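Local structure of taurine dioxygenase (5KEU) at residues Arg40-Pro44 with Ser45-Gln49; Phe75-Phe79 with Gly80-Leu84. The protein probably acts as an iron- and 2-oxoglutarate-dependent dioxygenase of the TauD/TfdA family, though here it holds a magnesium ion at its metal site. One frame throughout, in Å; residues are numbered along the deposited sequence.

Overall arrangement
Interactions 1 and 2 lie in series along the chain and meet in space, their centres about 14 Å apart. Interaction 1 opens helix 44-57 and interaction 2 is the exit from helix 69-77, so the start of one helix is joined to the end of another. The polar link is a probable hydrogen bond of 2.9 Å from Gln78 NE2 to Leu42 O. Beside it Phe79 CE1 packs at 3.6 Å from Val47 O, and Val47 CG2 at 3.7 Å from Gln78 NE2. Both interactions lie away from the magnesium site of His123, Asp125, His273 and Asn323; interaction 1 is at the surface, interaction 2 partly buried.

Interaction 1 of 2, residues Arg40-Pro44 with Ser45-Gln49; sequences RKLDP and SEVAQ
Asp43 and Glu46 exchange bonds between side chain and backbone in a capping box at the start of helix 44-57. Asp43, the N-cap, takes the amide of Glu46 on its carboxylate, with Glu46 N to Asp43 OD1 at 2.8 Å, the donor lying almost in line with the C-O bond. In return the N-H of Asp43 donates a hydrogen bond to Glu46 OE1, 2.9 Å from Asp43 N, reaching the anti side of that carboxylate slightly out of its plane. Asp43 can reach forward because its CG stands between backbone N and carbonyl carbon (chi1 65°). Glu46 turns CG away from its own carbonyl (chi1 -66°), and the rest of its chain runs back to the amide, crossing Asp43 at about a right angle; its OE1 also comes within 3.3 Å of Leu42 CA. The price is two acidic groups close together, Asp43 OD1 to Glu46 OE1 3.5 Å; the amides at this helix start probably soften the repulsion.

The helical ladder begins here, with Val47 N bonded to Asp43 O at 3.1 Å and Ala48 N to Pro44 O at 2.9 Å. One turn on, Gln49 folds its amide back, NE2 lying 3.1 Å from Ser45 OG. Apolar packing is slight: Leu42 CB rests on Val47 CG2 at 3.8 Å.

Leu42 and Glu46 both lean on Val36 in the loop that follows strand 31-34, and Gln49 bonds to Ser19 and Ile20, tying the first turns of the helix to the chain leading into edge strand 21-24.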
loop_
_atom_site.group_PDB
_atom_site.type_symbol
_atom_site.label_atom_id
_atom_site.label_comp_id
_atom_site.label_asym_id
_atom_site.label_seq_id
_atom_site.Cartn_x
_atom_site.Cartn_y
_atom_site.Cartn_z
ATOM N N ARG B 40 -8.271 -18.267 25.253
ATOM C CA ARG B 40 -8.219 -19.600 25.830
ATOM C C ARG B 40 -7.303 -20.471 24.981
ATOM O O ARG B 40 -7.004 -20.149 23.831
ATOM C CB ARG B 40 -9.628 -20.213 25.932
ATOM N N LYS B 41 -6.846 -21.576 25.559
ATOM C CA LYS B 41 -5.924 -22.449 24.842
ATOM C C LYS B 41 -6.585 -23.046 23.601
ATOM O O LYS B 41 -7.737 -23.494 23.641
ATOM C CB LYS B 41 -5.427 -23.567 25.759
ATOM C CG LYS B 41 -4.462 -24.519 25.075
ATOM C CD LYS B 41 -3.772 -25.439 26.073
ATOM C CE LYS B 41 -2.547 -26.087 25.438
ATOM N NZ LYS B 41 -1.892 -27.073 26.341
ATOM N N LEU B 42 -5.839 -23.069 22.497
ATOM C CA LEU B 42 -6.343 -23.641 21.253
ATOM C C LEU B 42 -6.184 -25.157 21.259
ATOM O O LEU B 42 -5.192 -25.686 21.766
ATOM C CB LEU B 42 -5.594 -23.057 20.055
ATOM C CG LEU B 42 -5.587 -21.538 19.964
ATOM C CD1 LEU B 42 -4.902 -21.101 18.693
ATOM C CD2 LEU B 42 -6.999 -21.044 20.026
ATOM N N ASP B 43 -7.160 -25.861 20.690
ATOM C CA ASP B 43 -7.014 -27.303 20.559
ATOM C C ASP B 43 -6.122 -27.596 19.353
ATOM O O ASP B 43 -5.810 -26.694 18.558
ATOM C CB ASP B 43 -8.392 -27.985 20.514
ATOM C CG ASP B 43 -9.230 -27.617 19.290
ATOM O OD1 ASP B 43 -8.679 -27.348 18.205
ATOM O OD2 ASP B 43 -10.473 -27.631 19.416
ATOM N N PRO B 44 -5.636 -28.837 19.218
ATOM C CA PRO B 44 -4.702 -29.128 18.115
ATOM C C PRO B 44 -5.253 -28.795 16.743
ATOM O O PRO B 44 -4.487 -28.365 15.871
ATOM C CB PRO B 44 -4.446 -30.633 18.271
ATOM C CG PRO B 44 -4.606 -30.863 19.775
ATOM C CD PRO B 44 -5.767 -29.983 20.145
ATOM N N SER B 45 -6.559 -28.982 16.526
ATOM C CA SER B 45 -7.141 -28.657 15.227
ATOM C C SER B 45 -7.077 -27.157 14.945
ATOM O O SER B 45 -6.836 -26.741 13.804
ATOM C CB SER B 45 -8.584 -29.148 15.167
ATOM O OG SER B 45 -9.244 -28.602 14.042
ATOM N N GLU B 46 -7.307 -26.330 15.965
ATOM C CA GLU B 46 -7.227 -24.886 15.765
ATOM C C GLU B 46 -5.800 -24.446 15.477
ATOM O O GLU B 46 -5.568 -23.600 14.602
ATOM C CB GLU B 46 -7.789 -24.167 16.989
ATOM C CG GLU B 46 -9.285 -24.405 17.165
ATOM C CD GLU B 46 -9.808 -23.903 18.492
ATOM O OE1 GLU B 46 -9.128 -24.103 19.515
ATOM O OE2 GLU B 46 -10.896 -23.293 18.514
ATOM N N VAL B 47 -4.834 -24.997 16.217
ATOM C CA VAL B 47 -3.424 -24.715 15.950
ATOM C C VAL B 47 -3.083 -25.063 14.509
ATOM O O VAL B 47 -2.473 -24.270 13.785
ATOM C CB VAL B 47 -2.532 -25.492 16.933
ATOM C CG1 VAL B 47 -1.067 -25.334 16.538
ATOM C CG2 VAL B 47 -2.781 -25.007 18.360
ATOM N N ALA B 48 -3.481 -26.261 14.071
ATOM C CA ALA B 48 -3.141 -26.695 12.724
ATOM C C ALA B 48 -3.783 -25.791 11.684
ATOM O O ALA B 48 -3.151 -25.438 10.685
ATOM C CB ALA B 48 -3.571 -28.142 12.514
ATOM N N GLN B 49 -5.038 -25.397 11.909
ATOM C CA GLN B 49 -5.723 -24.551 10.936
ATOM C C GLN B 49 -5.047 -23.198 10.823
ATOM O O GLN B 49 -4.883 -22.664 9.717
ATOM C CB GLN B 49 -7.190 -24.365 11.323
ATOM C CG GLN B 49 -8.082 -25.571 11.095
ATOM C CD GLN B 49 -9.516 -25.307 11.546
ATOM O OE1 GLN B 49 -10.250 -24.546 10.912
ATOM N NE2 GLN B 49 -9.910 -25.916 12.659
#

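Interaction 2 of 2, residues Phe75-Phe79 with Gly80-Leu84; sequences FSAQF and GEPTL
Phe79 CB lies 3.5 Å from Gly80 N, beside the point where the chain turns out of helix 69-77, and from there the side chain turns back toward Phe75, one turn earlier, instead of following the loop. With CG anti to the carbonyl carbon (chi1 -62°), the ring is carried toward the preceding turn. Its CD2 comes within 3.2 Å of Phe75 O. Further along the same edge, CE2 sits over one face of the Phe75 ring, 3.6 Å above the plane but displaced toward the rim; the two rings are inclined by about 56°, so one edge of Phe79 leans on Phe75 and the planes do not stack. CZ is more distant, 4.2 Å from Phe75 CE2. The ring also meets Ile50 of helix 44-57, Leu293 of strand 287-293, and Phe265 edge-to-face.

Phe75, Ser76 and Phe79 set the end of this helix against the large sheet of the double-stranded beta-helix fold of the family: Phe75 and Ser76 touch Ile137 on strand 135-140, and Ser76 OG bonds to Thr291 OG1 on strand 287-293.

The backbone at the helix end winds more tightly than an alpha-helix. Phe79 N bonds to Ser76 O, three residues back, at 3.0 Å, and the same oxygen receives a second, weak bond from Gly80 N. Gly80, the first residue with non-helical angles, has a positive phi of 174° and is nearly extended. Its carbonyl oxygen turns back to Ala77 in a CA-H...O contact of 3.4 Å from Ala77 CA to Gly80 O. Pro82 then brings its ring toward the last turn, CG 4.3 Å from Ser76 CB, before Thr83 pairs through its backbone with Thr292.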
loop_
_atom_site.group_PDB
_atom_site.type_symbol
_atom_site.label_atom_id
_atom_site.label_comp_id
_atom_site.label_asym_id
_atom_site.label_seq_id
_atom_site.Cartn_x
_atom_site.Cartn_y
_atom_site.Cartn_z
ATOM N N PHE B 75 -0.684 -18.004 23.704
ATOM C CA PHE B 75 -1.003 -18.197 22.293
ATOM C C PHE B 75 0.262 -18.384 21.465
ATOM O O PHE B 75 0.356 -19.307 20.644
ATOM C CB PHE B 75 -1.790 -16.994 21.788
ATOM C CG PHE B 75 -1.995 -16.988 20.292
ATOM C CD1 PHE B 75 -1.210 -16.190 19.470
ATOM C CD2 PHE B 75 -2.985 -17.775 19.714
ATOM C CE1 PHE B 75 -1.402 -16.180 18.089
ATOM C CE2 PHE B 75 -3.202 -17.761 18.332
ATOM C CZ PHE B 75 -2.405 -16.967 17.514
ATOM N N SER B 76 1.241 -17.494 21.658
ATOM C CA SER B 76 2.506 -17.597 20.936
ATOM C C SER B 76 3.164 -18.956 21.142
ATOM O O SER B 76 3.701 -19.545 20.193
ATOM C CB SER B 76 3.459 -16.488 21.394
ATOM O OG SER B 76 2.841 -15.218 21.276
ATOM N N ALA B 77 3.154 -19.457 22.377
ATOM C CA ALA B 77 3.878 -20.678 22.702
ATOM C C ALA B 77 3.271 -21.904 22.040
ATOM O O ALA B 77 3.938 -22.944 21.963
ATOM C CB ALA B 77 3.917 -20.885 24.213
ATOM N N GLN B 78 2.027 -21.816 21.576
ATOM C CA GLN B 78 1.437 -22.936 20.855
ATOM C C GLN B 78 1.984 -23.066 19.445
ATOM O O GLN B 78 1.717 -24.076 18.785
ATOM C CB GLN B 78 -0.093 -22.806 20.826
ATOM C CG GLN B 78 -0.707 -22.942 22.213
ATOM C CD GLN B 78 -2.203 -23.243 22.195
ATOM O OE1 GLN B 78 -3.031 -22.345 22.344
ATOM N NE2 GLN B 78 -2.547 -24.515 22.030
ATOM N N PHE B 79 2.758 -22.088 18.981
ATOM C CA PHE B 79 3.327 -22.120 17.652
ATOM C C PHE B 79 4.847 -22.139 17.627
ATOM O O PHE B 79 5.417 -22.402 16.563
ATOM C CB PHE B 79 2.799 -20.927 16.831
ATOM C CG PHE B 79 1.306 -20.958 16.657
ATOM C CD1 PHE B 79 0.734 -21.659 15.609
ATOM C CD2 PHE B 79 0.472 -20.333 17.582
ATOM C CE1 PHE B 79 -0.647 -21.715 15.460
ATOM C CE2 PHE B 79 -0.907 -20.387 17.454
ATOM C CZ PHE B 79 -1.470 -21.085 16.382
ATOM N N GLY B 80 5.517 -21.908 18.752
ATOM C CA GLY B 80 6.965 -21.949 18.768
ATOM C C GLY B 80 7.500 -21.512 20.116
ATOM O O GLY B 80 6.768 -21.470 21.103
ATOM N N GLU B 81 8.802 -21.211 20.137
ATOM C CA GLU B 81 9.487 -20.781 21.353
ATOM C C GLU B 81 9.548 -19.263 21.328
ATOM O O GLU B 81 10.195 -18.701 20.437
ATOM C CB GLU B 81 10.901 -21.362 21.424
ATOM C CG GLU B 81 10.984 -22.865 21.635
ATOM C CD GLU B 81 10.454 -23.282 23.004
ATOM O OE1 GLU B 81 11.097 -22.944 24.025
ATOM O OE2 GLU B 81 9.387 -23.930 23.056
ATOM N N PRO B 82 8.899 -18.553 22.241
ATOM C CA PRO B 82 8.998 -17.088 22.209
ATOM C C PRO B 82 10.414 -16.623 22.532
ATOM O O PRO B 82 11.069 -17.156 23.428
ATOM C CB PRO B 82 7.999 -16.638 23.286
ATOM C CG PRO B 82 7.008 -17.810 23.391
ATOM C CD PRO B 82 7.898 -19.031 23.215
ATOM N N THR B 83 10.890 -15.612 21.798
ATOM C CA THR B 83 12.152 -14.978 22.171
ATOM C C THR B 83 11.999 -14.306 23.535
ATOM O O THR B 83 10.886 -14.022 23.984
ATOM C CB THR B 83 12.592 -13.956 21.116
ATOM O OG1 THR B 83 11.642 -12.887 21.064
ATOM C CG2 THR B 83 12.638 -14.628 19.740
ATOM N N LEU B 84 13.136 -14.059 24.208
ATOM C CA LEU B 84 13.117 -13.738 25.636
ATOM C C LEU B 84 13.660 -12.343 25.989
ATOM O O LEU B 84 14.071 -12.108 27.136
ATOM C CB LEU B 84 13.854 -14.832 26.414
ATOM C CG LEU B 84 12.985 -16.093 26.480
ATOM C CD1 LEU B 84 13.741 -17.257 27.099
ATOM C CD2 LEU B 84 11.746 -15.786 27.297
#